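PDB 5A95: putative retaining b-glycosidase from Saccharophagus degradans, which probably hydrolyses mixed-linkage beta-1,3-1,4-glucans as a retaining beta-glucanase of glycoside hydrolase subfamily GH5_26. Local coordinates for residues N100-P105 and L133-I138; G121-A126 and F173-V178; E204-N209 and P243-G248. The protein carries 1 engineered substitution. All blocks are in the same frame, centred on the assembly; numbering follows the deposited sequence.

Contact 1 (N100-P105 and L133-I138); sequences NTIRLP and LGIYLI
I138 loses the most surface in this contact, and its side chain meets T101 and R103. I102 and N100 follow. The two segments lie on adjacent parallel strands, 101-106 and 136-144, of the (beta/alpha)8 barrel of family GH5. The connection runs through helices 108-114 and 116-133, a right-handed beta-alpha-beta unit.

I138 shares one sheet face with T101, R103 and Y136. Its CG1 and CD1 both lie near the methyl of T101, with CG1 3.8 Å from T101 CG2. The other branch, I138 CG2, rests by R103 CG at 4.1 Å. R103 lies extended past it, its guanidinium going on to E185, with N72 and N188 also bonded.

I102 points to the opposite face with L137, towards the helices. Its end methyl CD1 meets I135 CD1 at 3.7 Å, the two chains crossing at a slant. The first torsion of I135 (chi1 69°) sets CG1 between backbone N and carbonyl carbon and carries that branch to I102. The backbone places I135 CB 3.4 Å from N100 O. L137 CD2 lies beside I102 CB, at 4.1 Å. A130 of helix 116-133 packs on I135 and L137.

N100 contributes its backbone oxygen, which accepts from Y136 N at 2.8 Å. The donor is tilted 31° from the carbonyl plane. The side-chain OD1 of N100 takes the hydroxyl of T101 at 2.7 Å, and R69 and T67 hold the same amide.

Further along, Y136 O receives I102 N, I102 O receives I138 N, and I138 O receives L104 N at 2.9 Å, almost straight at 172°. The chemistry is thus divided. Four backbone bonds fix the register, apolar side chains seal the helix-facing side, and the buried charge of R103 on the inner side is probably balanced by E185.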
loop_
_atom_site.group_PDB
_atom_site.type_symbol
_atom_site.label_atom_id
_atom_site.label_comp_id
_atom_site.label_asym_id
_atom_site.label_seq_id
_atom_site.Cartn_x
_atom_site.Cartn_y
_atom_site.Cartn_z
ATOM N N ASN A 100 -37.733 -6.593 -6.468
ATOM C CA ASN A 100 -37.440 -7.426 -5.329
ATOM C C ASN A 100 -36.010 -7.204 -4.824
ATOM O O ASN A 100 -35.596 -7.861 -3.873
ATOM C CB ASN A 100 -37.724 -8.903 -5.596
ATOM C CG ASN A 100 -36.813 -9.516 -6.653
ATOM O OD1 ASN A 100 -35.745 -9.028 -6.924
ATOM N ND2 ASN A 100 -37.231 -10.623 -7.224
ATOM N N THR A 101 -35.267 -6.272 -5.445
ATOM C CA THR A 101 -33.842 -6.052 -5.175
ATOM C C THR A 101 -33.469 -4.601 -5.371
ATOM O O THR A 101 -33.909 -3.964 -6.327
ATOM C CB THR A 101 -32.986 -6.904 -6.156
ATOM O OG1 THR A 101 -33.298 -8.283 -5.998
ATOM C CG2 THR A 101 -31.502 -6.738 -5.888
ATOM N N ILE A 102 -32.629 -4.091 -4.476
ATOM C CA ILE A 102 -31.955 -2.827 -4.671
ATOM C C ILE A 102 -30.449 -3.055 -4.581
ATOM O O ILE A 102 -29.977 -3.741 -3.662
ATOM C CB ILE A 102 -32.387 -1.797 -3.619
ATOM C CG1 ILE A 102 -33.854 -1.441 -3.852
ATOM C CG2 ILE A 102 -31.533 -0.530 -3.695
ATOM C CD1 ILE A 102 -34.479 -0.548 -2.803
ATOM N N ARG A 103 -29.713 -2.495 -5.543
ATOM C CA ARG A 103 -28.244 -2.499 -5.535
ATOM C C ARG A 103 -27.749 -1.160 -4.995
ATOM O O ARG A 103 -28.183 -0.095 -5.463
ATOM C CB ARG A 103 -27.696 -2.740 -6.925
ATOM C CG ARG A 103 -26.177 -2.731 -7.053
ATOM C CD ARG A 103 -25.799 -3.222 -8.427
ATOM N NE ARG A 103 -24.383 -3.328 -8.755
ATOM C CZ ARG A 103 -23.675 -2.485 -9.505
ATOM N NH1 ARG A 103 -24.143 -1.283 -9.822
ATOM N NH2 ARG A 103 -22.464 -2.840 -9.937
ATOM N N LEU A 104 -26.851 -1.227 -4.017
ATOM C CA LEU A 104 -26.255 -0.056 -3.375
ATOM C C LEU A 104 -24.825 0.100 -3.895
ATOM O O LEU A 104 -23.984 -0.726 -3.564
ATOM C CB LEU A 104 -26.222 -0.236 -1.850
ATOM C CG LEU A 104 -27.539 -0.456 -1.105
ATOM C CD1 LEU A 104 -27.285 -0.494 0.408
ATOM C CD2 LEU A 104 -28.534 0.632 -1.448
ATOM N N PRO A 105 -24.551 1.140 -4.704
ATOM C CA PRO A 105 -23.214 1.317 -5.269
ATOM C C PRO A 105 -22.365 2.138 -4.315
ATOM O O PRO A 105 -22.355 3.380 -4.379
ATOM C CB PRO A 105 -23.489 2.055 -6.580
ATOM C CG PRO A 105 -24.690 2.883 -6.293
ATOM C CD PRO A 105 -25.526 2.086 -5.311
ATOM N N LEU A 133 -39.861 -4.633 3.780
ATOM C CA LEU A 133 -40.581 -4.722 2.523
ATOM C C LEU A 133 -40.416 -6.057 1.815
ATOM O O LEU A 133 -41.031 -6.270 0.769
ATOM C CB LEU A 133 -40.069 -3.608 1.592
ATOM C CG LEU A 133 -40.480 -2.202 2.038
ATOM C CD1 LEU A 133 -39.569 -1.132 1.462
ATOM C CD2 LEU A 133 -41.942 -1.926 1.680
ATOM N N GLY A 134 -39.620 -6.956 2.387
ATOM C CA GLY A 134 -39.402 -8.275 1.814
ATOM C C GLY A 134 -38.495 -8.307 0.590
ATOM O O GLY A 134 -38.513 -9.295 -0.169
ATOM N N ILE A 135 -37.683 -7.260 0.405
ATOM C CA ILE A 135 -36.772 -7.181 -0.737
ATOM C C ILE A 135 -35.321 -7.355 -0.291
ATOM O O ILE A 135 -35.009 -7.355 0.897
ATOM C CB ILE A 135 -36.962 -5.886 -1.517
ATOM C CG1 ILE A 135 -36.493 -4.693 -0.702
ATOM C CG2 ILE A 135 -38.425 -5.817 -1.972
ATOM C CD1 ILE A 135 -36.497 -3.397 -1.444
ATOM N N TYR A 136 -34.466 -7.577 -1.275
ATOM C CA TYR A 136 -33.077 -7.950 -1.026
ATOM C C TYR A 136 -32.088 -6.868 -1.466
ATOM O O TYR A 136 -32.419 -6.038 -2.301
ATOM C CB TYR A 136 -32.765 -9.235 -1.792
ATOM C CG TYR A 136 -33.521 -10.428 -1.259
ATOM C CD1 TYR A 136 -33.002 -11.174 -0.215
ATOM C CD2 TYR A 136 -34.774 -10.787 -1.773
ATOM C CE1 TYR A 136 -33.685 -12.256 0.310
ATOM C CE2 TYR A 136 -35.481 -11.857 -1.239
ATOM C CZ TYR A 136 -34.933 -12.597 -0.215
ATOM O OH TYR A 136 -35.613 -13.680 0.272
ATOM N N LEU A 137 -30.891 -6.895 -0.888
ATOM C CA LEU A 137 -29.843 -5.962 -1.248
ATOM C C LEU A 137 -28.686 -6.671 -1.928
ATOM O O LEU A 137 -28.265 -7.749 -1.511
ATOM C CB LEU A 137 -29.314 -5.244 -0.005
ATOM C CG LEU A 137 -30.352 -4.367 0.697
ATOM C CD1 LEU A 137 -29.791 -3.913 2.036
ATOM C CD2 LEU A 137 -30.716 -3.158 -0.154
ATOM N N ILE A 138 -28.138 -5.992 -2.932
ATOM C CA ILE A 138 -26.823 -6.275 -3.487
ATOM C C ILE A 138 -25.905 -5.158 -3.002
ATOM O O ILE A 138 -26.170 -3.990 -3.280
ATOM C CB ILE A 138 -26.855 -6.314 -5.022
ATOM C CG1 ILE A 138 -27.800 -7.415 -5.533
ATOM C CG2 ILE A 138 -25.430 -6.461 -5.571
ATOM C CD1 ILE A 138 -27.921 -7.462 -7.030
#

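Contact 2 (G121-A126 and F173-V178); sequences GHIDEA and FRYQNV. Unlike the reference sequence in segment 173-178: Q176 (reference Lys). With MG (magnesium ion), chain G.
R174 has CG anti to its backbone N (chi1 -166°) and an extended chain to NE, which carries its guanidinium out to D124. In Y175 CG lies opposite the carbonyl carbon, beside the backbone N (chi1 -57°), and its hydroxyl arrives at the same carboxylate. The contact ties two outer helices of the GH5 (beta/alpha)8 barrel: 116-133 and the C-terminal end of 161-174.

R174 grips D124 side-on in a two-bond salt bridge. NE donates to OD1 on its syn side at 2.9 Å, and NH2 donates to OD2 at 2.8 Å, from above the carboxylate plane. The two flat groups are turned 32° apart. Y175 OH gives a further bond to D124 OD1, on the anti side at 2.7 Å, with the ring nearly perpendicular to the carboxylate. OD1 thus holds two donors. Replacing D124 by a leucine would probably leave the R174 charge without its mate and Y175 OH without its acceptor, free to turn.

I123 CG2 lies against the phenol end, 3.7 Å from Y175 CZ. R174 CG sits over one face of the Y175 ring, toward its rim.

Beyond the ring, Y175 to V178 form a type II turn that leads into a magnesium site. V181 and three waters complete the ligands. V178 O binds the magnesium at 2.3 Å, and metal-bound water 1 donates to Y175 O at 2.8 Å.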
loop_
_atom_site.group_PDB
_atom_site.type_symbol
_atom_site.label_atom_id
_atom_site.label_comp_id
_atom_site.label_asym_id
_atom_site.label_seq_id
_atom_site.Cartn_x
_atom_site.Cartn_y
_atom_site.Cartn_z
ATOM N N GLY A 121 -23.651 2.221 9.614
ATOM C CA GLY A 121 -24.904 2.573 10.268
ATOM C C GLY A 121 -26.006 2.884 9.268
ATOM O O GLY A 121 -27.188 2.588 9.518
ATOM N N HIS A 122 -25.642 3.488 8.135
ATOM C CA HIS A 122 -26.634 3.753 7.075
ATOM C C HIS A 122 -27.021 2.483 6.320
ATOM O O HIS A 122 -28.178 2.322 5.934
ATOM C CB HIS A 122 -26.169 4.849 6.136
ATOM C CG HIS A 122 -26.071 6.185 6.792
ATOM N ND1 HIS A 122 -27.169 6.822 7.334
ATOM C CD2 HIS A 122 -25.016 7.005 7.009
ATOM C CE1 HIS A 122 -26.791 7.982 7.847
ATOM N NE2 HIS A 122 -25.496 8.121 7.664
ATOM N N ILE A 123 -26.057 1.588 6.070
ATOM C CA ILE A 123 -26.393 0.311 5.465
ATOM C C ILE A 123 -27.384 -0.442 6.365
ATOM O O ILE A 123 -28.311 -1.059 5.861
ATOM C CB ILE A 123 -25.143 -0.498 5.078
ATOM C CG1 ILE A 123 -24.312 0.260 4.040
ATOM C CG2 ILE A 123 -25.562 -1.856 4.527
ATOM C CD1 ILE A 123 -22.931 -0.328 3.795
ATOM N N ASP A 124 -27.208 -0.363 7.691
ATOM C CA ASP A 124 -28.167 -0.976 8.615
ATOM C C ASP A 124 -29.593 -0.472 8.363
ATOM O O ASP A 124 -30.532 -1.238 8.467
ATOM C CB ASP A 124 -27.828 -0.632 10.056
ATOM C CG ASP A 124 -26.598 -1.337 10.600
ATOM O OD1 ASP A 124 -25.944 -2.170 9.921
ATOM O OD2 ASP A 124 -26.287 -1.006 11.770
ATOM N N GLU A 125 -29.725 0.823 8.097
ATOM C CA GLU A 125 -31.037 1.402 7.787
ATOM C C GLU A 125 -31.632 0.732 6.558
ATOM O O GLU A 125 -32.796 0.340 6.553
ATOM C CB GLU A 125 -30.948 2.913 7.578
ATOM C CG GLU A 125 -30.543 3.674 8.829
ATOM C CD GLU A 125 -30.041 5.092 8.583
ATOM O OE1 GLU A 125 -29.615 5.445 7.461
ATOM O OE2 GLU A 125 -30.050 5.880 9.555
ATOM N N ALA A 126 -30.809 0.611 5.509
ATOM C CA ALA A 126 -31.259 -0.067 4.299
ATOM C C ALA A 126 -31.666 -1.517 4.537
ATOM O O ALA A 126 -32.625 -1.997 3.935
ATOM C CB ALA A 126 -30.172 -0.002 3.233
ATOM N N PHE A 173 -18.599 -9.502 8.471
ATOM C CA PHE A 173 -18.811 -9.646 9.908
ATOM C C PHE A 173 -20.143 -9.035 10.340
ATOM O O PHE A 173 -20.939 -9.653 11.036
ATOM C CB PHE A 173 -17.680 -8.980 10.680
ATOM C CG PHE A 173 -17.848 -8.988 12.181
ATOM C CD1 PHE A 173 -17.639 -10.128 12.921
ATOM C CD2 PHE A 173 -18.187 -7.834 12.842
ATOM C CE1 PHE A 173 -17.768 -10.101 14.294
ATOM C CE2 PHE A 173 -18.341 -7.804 14.210
ATOM C CZ PHE A 173 -18.122 -8.946 14.927
ATOM N N ARG A 174 -20.408 -7.814 9.924
ATOM C CA ARG A 174 -21.583 -7.125 10.393
ATOM C C ARG A 174 -22.865 -7.808 9.982
ATOM O O ARG A 174 -23.823 -7.822 10.757
ATOM C CB ARG A 174 -21.618 -5.674 9.924
ATOM C CG ARG A 174 -22.638 -4.805 10.650
ATOM C CD ARG A 174 -22.479 -3.360 10.239
ATOM N NE ARG A 174 -23.283 -2.391 10.958
ATOM C CZ ARG A 174 -22.804 -1.478 11.806
ATOM N NH1 ARG A 174 -21.532 -1.502 12.194
ATOM N NH2 ARG A 174 -23.590 -0.546 12.284
ATOM N N TYR A 175 -22.910 -8.342 8.775
ATOM C CA TYR A 175 -24.148 -8.888 8.230
ATOM C C TYR A 175 -24.184 -10.425 8.204
ATOM O O TYR A 175 -24.954 -11.022 7.465
ATOM C CB TYR A 175 -24.488 -8.259 6.873
ATOM C CG TYR A 175 -24.598 -6.764 7.004
ATOM C CD1 TYR A 175 -25.575 -6.190 7.831
ATOM C CD2 TYR A 175 -23.689 -5.916 6.373
ATOM C CE1 TYR A 175 -25.634 -4.827 8.018
ATOM C CE2 TYR A 175 -23.745 -4.558 6.566
ATOM C CZ TYR A 175 -24.707 -4.006 7.393
ATOM O OH TYR A 175 -24.704 -2.643 7.571
ATOM N N GLN A 176 -23.406 -11.057 9.085
ATOM C CA GLN A 176 -23.442 -12.505 9.166
ATOM C C GLN A 176 -24.880 -12.965 9.453
ATOM O O GLN A 176 -25.549 -12.397 10.312
ATOM C CB GLN A 176 -22.513 -13.008 10.265
ATOM C CG GLN A 176 -22.359 -14.508 10.246
ATOM C CD GLN A 176 -21.443 -15.051 11.329
ATOM O OE1 GLN A 176 -20.759 -14.308 12.024
ATOM N NE2 GLN A 176 -21.401 -16.358 11.434
ATOM N N ASN A 177 -25.330 -13.963 8.705
ATOM C CA ASN A 177 -26.644 -14.592 8.975
ATOM C C ASN A 177 -27.822 -13.611 8.757
ATOM O O ASN A 177 -28.836 -13.705 9.434
ATOM C CB ASN A 177 -26.647 -15.173 10.411
ATOM C CG ASN A 177 -27.856 -16.060 10.720
ATOM O OD1 ASN A 177 -28.322 -16.803 9.874
ATOM N ND2 ASN A 177 -28.356 -15.969 11.954
ATOM N N VAL A 178 -27.686 -12.688 7.811
ATOM C CA VAL A 178 -28.729 -11.721 7.449
ATOM C C VAL A 178 -29.230 -12.056 6.031
ATOM O O VAL A 178 -28.528 -11.820 5.034
ATOM C CB VAL A 178 -28.243 -10.266 7.518
ATOM C CG1 VAL A 178 -29.298 -9.287 7.042
ATOM C CG2 VAL A 178 -27.810 -9.886 8.933
HETATM MG MG MG G . -26.672 -12.442 3.868
HETATM O O HOH W 1 -25.120 -10.965 4.675
HETATM O O HOH W 2 -25.830 -13.999 5.585
HETATM O O HOH W 3 -26.594 -14.477 2.672
#

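Contact 3 (E204-N209 and P243-G248); sequences EWKTLN and PIEREG
K206 and E245 supply the charged part of this contact. K206 NZ donates to E245 OE2 at 2.8 Å and uses the anti lone pair of that oxygen, in a salt bridge. The lysine leaves the helix with CG anti to the backbone N and runs straight until the last bond. There it bends (chi4 -61°), turning the ammonium onto the glutamate. The glutamate chain crosses it at a slant. NZ has a second carboxylate partner in E210, one turn further along the helix. The same E210 oxygen accepts from E245 N, so it ties lysine and loop together. K206 CE also comes close to a carbonyl oxygen, 3.3 Å from P243 O, without a hydrogen bond.

The apolar part centres on I244. Its CD1 reaches the helix surface, 3.9 Å from N209 CB and equally near K206 O. K206 CG lies 4.1 Å from the same methyl. The K206 and I244 chains run alongside in opposing senses.

Each segment also has side-chain bonds of its own. N209 ND2 donates to W205 O at 2.9 Å, from above the carbonyl plane. The same oxygen takes N209 N. The amide nitrogen also stands over the centre of the W205 ring, 3.0 Å above its plane. In the loop, E245 is the centre of an inverse gamma turn, and R246 NH1 bonds back to E245 O at 2.8 Å.

This is packing of a loop on an outer helix of the barrel. The loop runs from helix 230-233 to strand 250-252. I213 of helix 202-219 and V227 of strand 224-227 also pack on I244. R246 reaches D214 of the helix in a salt bridge, and I244 N is hydrogen-bonded to the hydroxyl of Y251 in the strand that follows.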
loop_
_atom_site.group_PDB
_atom_site.type_symbol
_atom_site.label_atom_id
_atom_site.label_comp_id
_atom_site.label_asym_id
_atom_site.label_seq_id
_atom_site.Cartn_x
_atom_site.Cartn_y
_atom_site.Cartn_z
ATOM N N GLU A 204 -4.247 -13.057 -12.810
ATOM C CA GLU A 204 -4.058 -12.149 -11.690
ATOM C C GLU A 204 -5.393 -11.742 -11.052
ATOM O O GLU A 204 -5.563 -11.755 -9.838
ATOM C CB GLU A 204 -3.298 -10.931 -12.196
ATOM C CG GLU A 204 -3.055 -9.820 -11.199
ATOM C CD GLU A 204 -2.218 -8.718 -11.797
ATOM O OE1 GLU A 204 -2.620 -8.180 -12.846
ATOM O OE2 GLU A 204 -1.200 -8.336 -11.167
ATOM N N TRP A 205 -6.346 -11.427 -11.899
ATOM C CA TRP A 205 -7.650 -10.972 -11.425
ATOM C C TRP A 205 -8.436 -12.095 -10.762
ATOM O O TRP A 205 -9.020 -11.911 -9.694
ATOM C CB TRP A 205 -8.421 -10.291 -12.561
ATOM C CG TRP A 205 -9.737 -9.729 -12.178
ATOM C CD1 TRP A 205 -10.932 -9.979 -12.784
ATOM C CD2 TRP A 205 -10.015 -8.772 -11.152
ATOM N NE1 TRP A 205 -11.940 -9.283 -12.177
ATOM C CE2 TRP A 205 -11.404 -8.527 -11.173
ATOM C CE3 TRP A 205 -9.248 -8.141 -10.178
ATOM C CZ2 TRP A 205 -12.015 -7.697 -10.255
ATOM C CZ3 TRP A 205 -9.862 -7.337 -9.262
ATOM C CH2 TRP A 205 -11.240 -7.122 -9.301
ATOM N N LYS A 206 -8.433 -13.263 -11.393
ATOM C CA LYS A 206 -9.034 -14.469 -10.829
ATOM C C LYS A 206 -8.488 -14.762 -9.425
ATOM O O LYS A 206 -9.241 -14.981 -8.486
ATOM C CB LYS A 206 -8.765 -15.636 -11.783
ATOM C CG LYS A 206 -9.087 -17.036 -11.248
ATOM C CD LYS A 206 -8.602 -18.088 -12.249
ATOM C CE LYS A 206 -8.896 -19.516 -11.836
ATOM N NZ LYS A 206 -8.246 -19.881 -10.571
ATOM N N THR A 207 -7.163 -14.743 -9.292
ATOM C CA THR A 207 -6.525 -15.012 -8.016
ATOM C C THR A 207 -6.962 -14.031 -6.938
ATOM O O THR A 207 -7.209 -14.400 -5.790
ATOM C CB THR A 207 -4.989 -15.066 -8.192
ATOM O OG1 THR A 207 -4.689 -16.134 -9.099
ATOM C CG2 THR A 207 -4.249 -15.322 -6.872
ATOM N N LEU A 208 -7.024 -12.748 -7.294
ATOM C CA LEU A 208 -7.407 -11.730 -6.345
ATOM C C LEU A 208 -8.877 -11.894 -5.911
ATOM O O LEU A 208 -9.206 -11.742 -4.727
ATOM C CB LEU A 208 -7.076 -10.341 -6.880
ATOM C CG LEU A 208 -7.345 -9.183 -5.951
ATOM C CD1 LEU A 208 -6.707 -9.333 -4.570
ATOM C CD2 LEU A 208 -6.853 -7.905 -6.598
ATOM N N ASN A 209 -9.750 -12.199 -6.868
ATOM C CA ASN A 209 -11.124 -12.475 -6.490
ATOM C C ASN A 209 -11.232 -13.690 -5.561
ATOM O O ASN A 209 -12.010 -13.643 -4.593
ATOM C CB ASN A 209 -12.040 -12.669 -7.702
ATOM C CG ASN A 209 -12.479 -11.366 -8.303
ATOM O OD1 ASN A 209 -13.546 -10.862 -8.008
ATOM N ND2 ASN A 209 -11.620 -10.769 -9.103
ATOM N N PRO A 243 -12.509 -20.601 -14.722
ATOM C CA PRO A 243 -13.505 -20.041 -13.825
ATOM C C PRO A 243 -12.937 -19.852 -12.413
ATOM O O PRO A 243 -11.990 -20.530 -12.012
ATOM C CB PRO A 243 -14.583 -21.126 -13.803
ATOM C CG PRO A 243 -13.846 -22.396 -14.052
ATOM C CD PRO A 243 -12.784 -22.017 -15.044
ATOM N N ILE A 244 -13.580 -19.002 -11.624
ATOM C CA ILE A 244 -13.258 -18.923 -10.206
ATOM C C ILE A 244 -13.454 -20.297 -9.578
ATOM O O ILE A 244 -14.510 -20.934 -9.761
ATOM C CB ILE A 244 -14.213 -17.934 -9.519
ATOM C CG1 ILE A 244 -14.073 -16.534 -10.078
ATOM C CG2 ILE A 244 -14.075 -17.972 -8.003
ATOM C CD1 ILE A 244 -12.778 -15.865 -9.762
ATOM N N GLU A 245 -12.452 -20.764 -8.839
ATOM C CA GLU A 245 -12.459 -22.132 -8.319
ATOM C C GLU A 245 -13.085 -22.203 -6.926
ATOM O O GLU A 245 -12.447 -22.696 -5.992
ATOM C CB GLU A 245 -11.032 -22.699 -8.346
ATOM C CG GLU A 245 -10.518 -22.889 -9.770
ATOM C CD GLU A 245 -9.110 -23.412 -9.785
ATOM O OE1 GLU A 245 -8.971 -24.611 -9.558
ATOM O OE2 GLU A 245 -8.163 -22.653 -10.028
ATOM N N ARG A 246 -14.312 -21.703 -6.804
ATOM C CA ARG A 246 -15.044 -21.728 -5.562
ATOM C C ARG A 246 -16.505 -22.008 -5.918
ATOM O O ARG A 246 -16.952 -21.679 -7.009
ATOM C CB ARG A 246 -14.930 -20.367 -4.830
ATOM C CG ARG A 246 -13.498 -19.883 -4.583
ATOM C CD ARG A 246 -12.806 -20.673 -3.503
ATOM N NE ARG A 246 -11.484 -20.158 -3.132
ATOM C CZ ARG A 246 -10.337 -20.457 -3.758
ATOM N NH1 ARG A 246 -10.325 -21.208 -4.839
ATOM N NH2 ARG A 246 -9.198 -20.007 -3.292
ATOM N N GLU A 247 -17.230 -22.630 -5.005
ATOM C CA GLU A 247 -18.656 -22.849 -5.137
ATOM C C GLU A 247 -19.430 -21.598 -4.740
ATOM O O GLU A 247 -18.946 -20.754 -3.984
ATOM C CB GLU A 247 -19.113 -23.998 -4.224
ATOM C CG GLU A 247 -18.537 -25.364 -4.543
ATOM C CD GLU A 247 -19.209 -26.031 -5.722
ATOM O OE1 GLU A 247 -20.446 -25.842 -5.903
ATOM O OE2 GLU A 247 -18.494 -26.736 -6.469
ATOM N N GLY A 248 -20.656 -21.506 -5.231
ATOM C CA GLY A 248 -21.615 -20.516 -4.794
ATOM C C GLY A 248 -21.416 -19.107 -5.322
ATOM O O GLY A 248 -21.917 -18.174 -4.734
#

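Overall arrangement
Contacts 1 and 2 are neighbours, with centres 12 Å apart, and their segments alternate along the chain. Helix 116-133 supplies G121-A126 to contact 2 and leads into strand 136-144 of contact 1. The two touch where L137 CD1 comes 3.9 Å from A126 O. Contact 3 closes later in the chain and stands apart, its centre 25 Å from each of the others and on the opposite side of the chain's centre from contact 1. Contact 1 lies close to the bound sugar, with the R103 side chain about 6 Å from a glucose unit. Contact 2 instead carries V178 of the magnesium site, and the side chain of Y136 in contact 1 lies about 8 Å from that same ion.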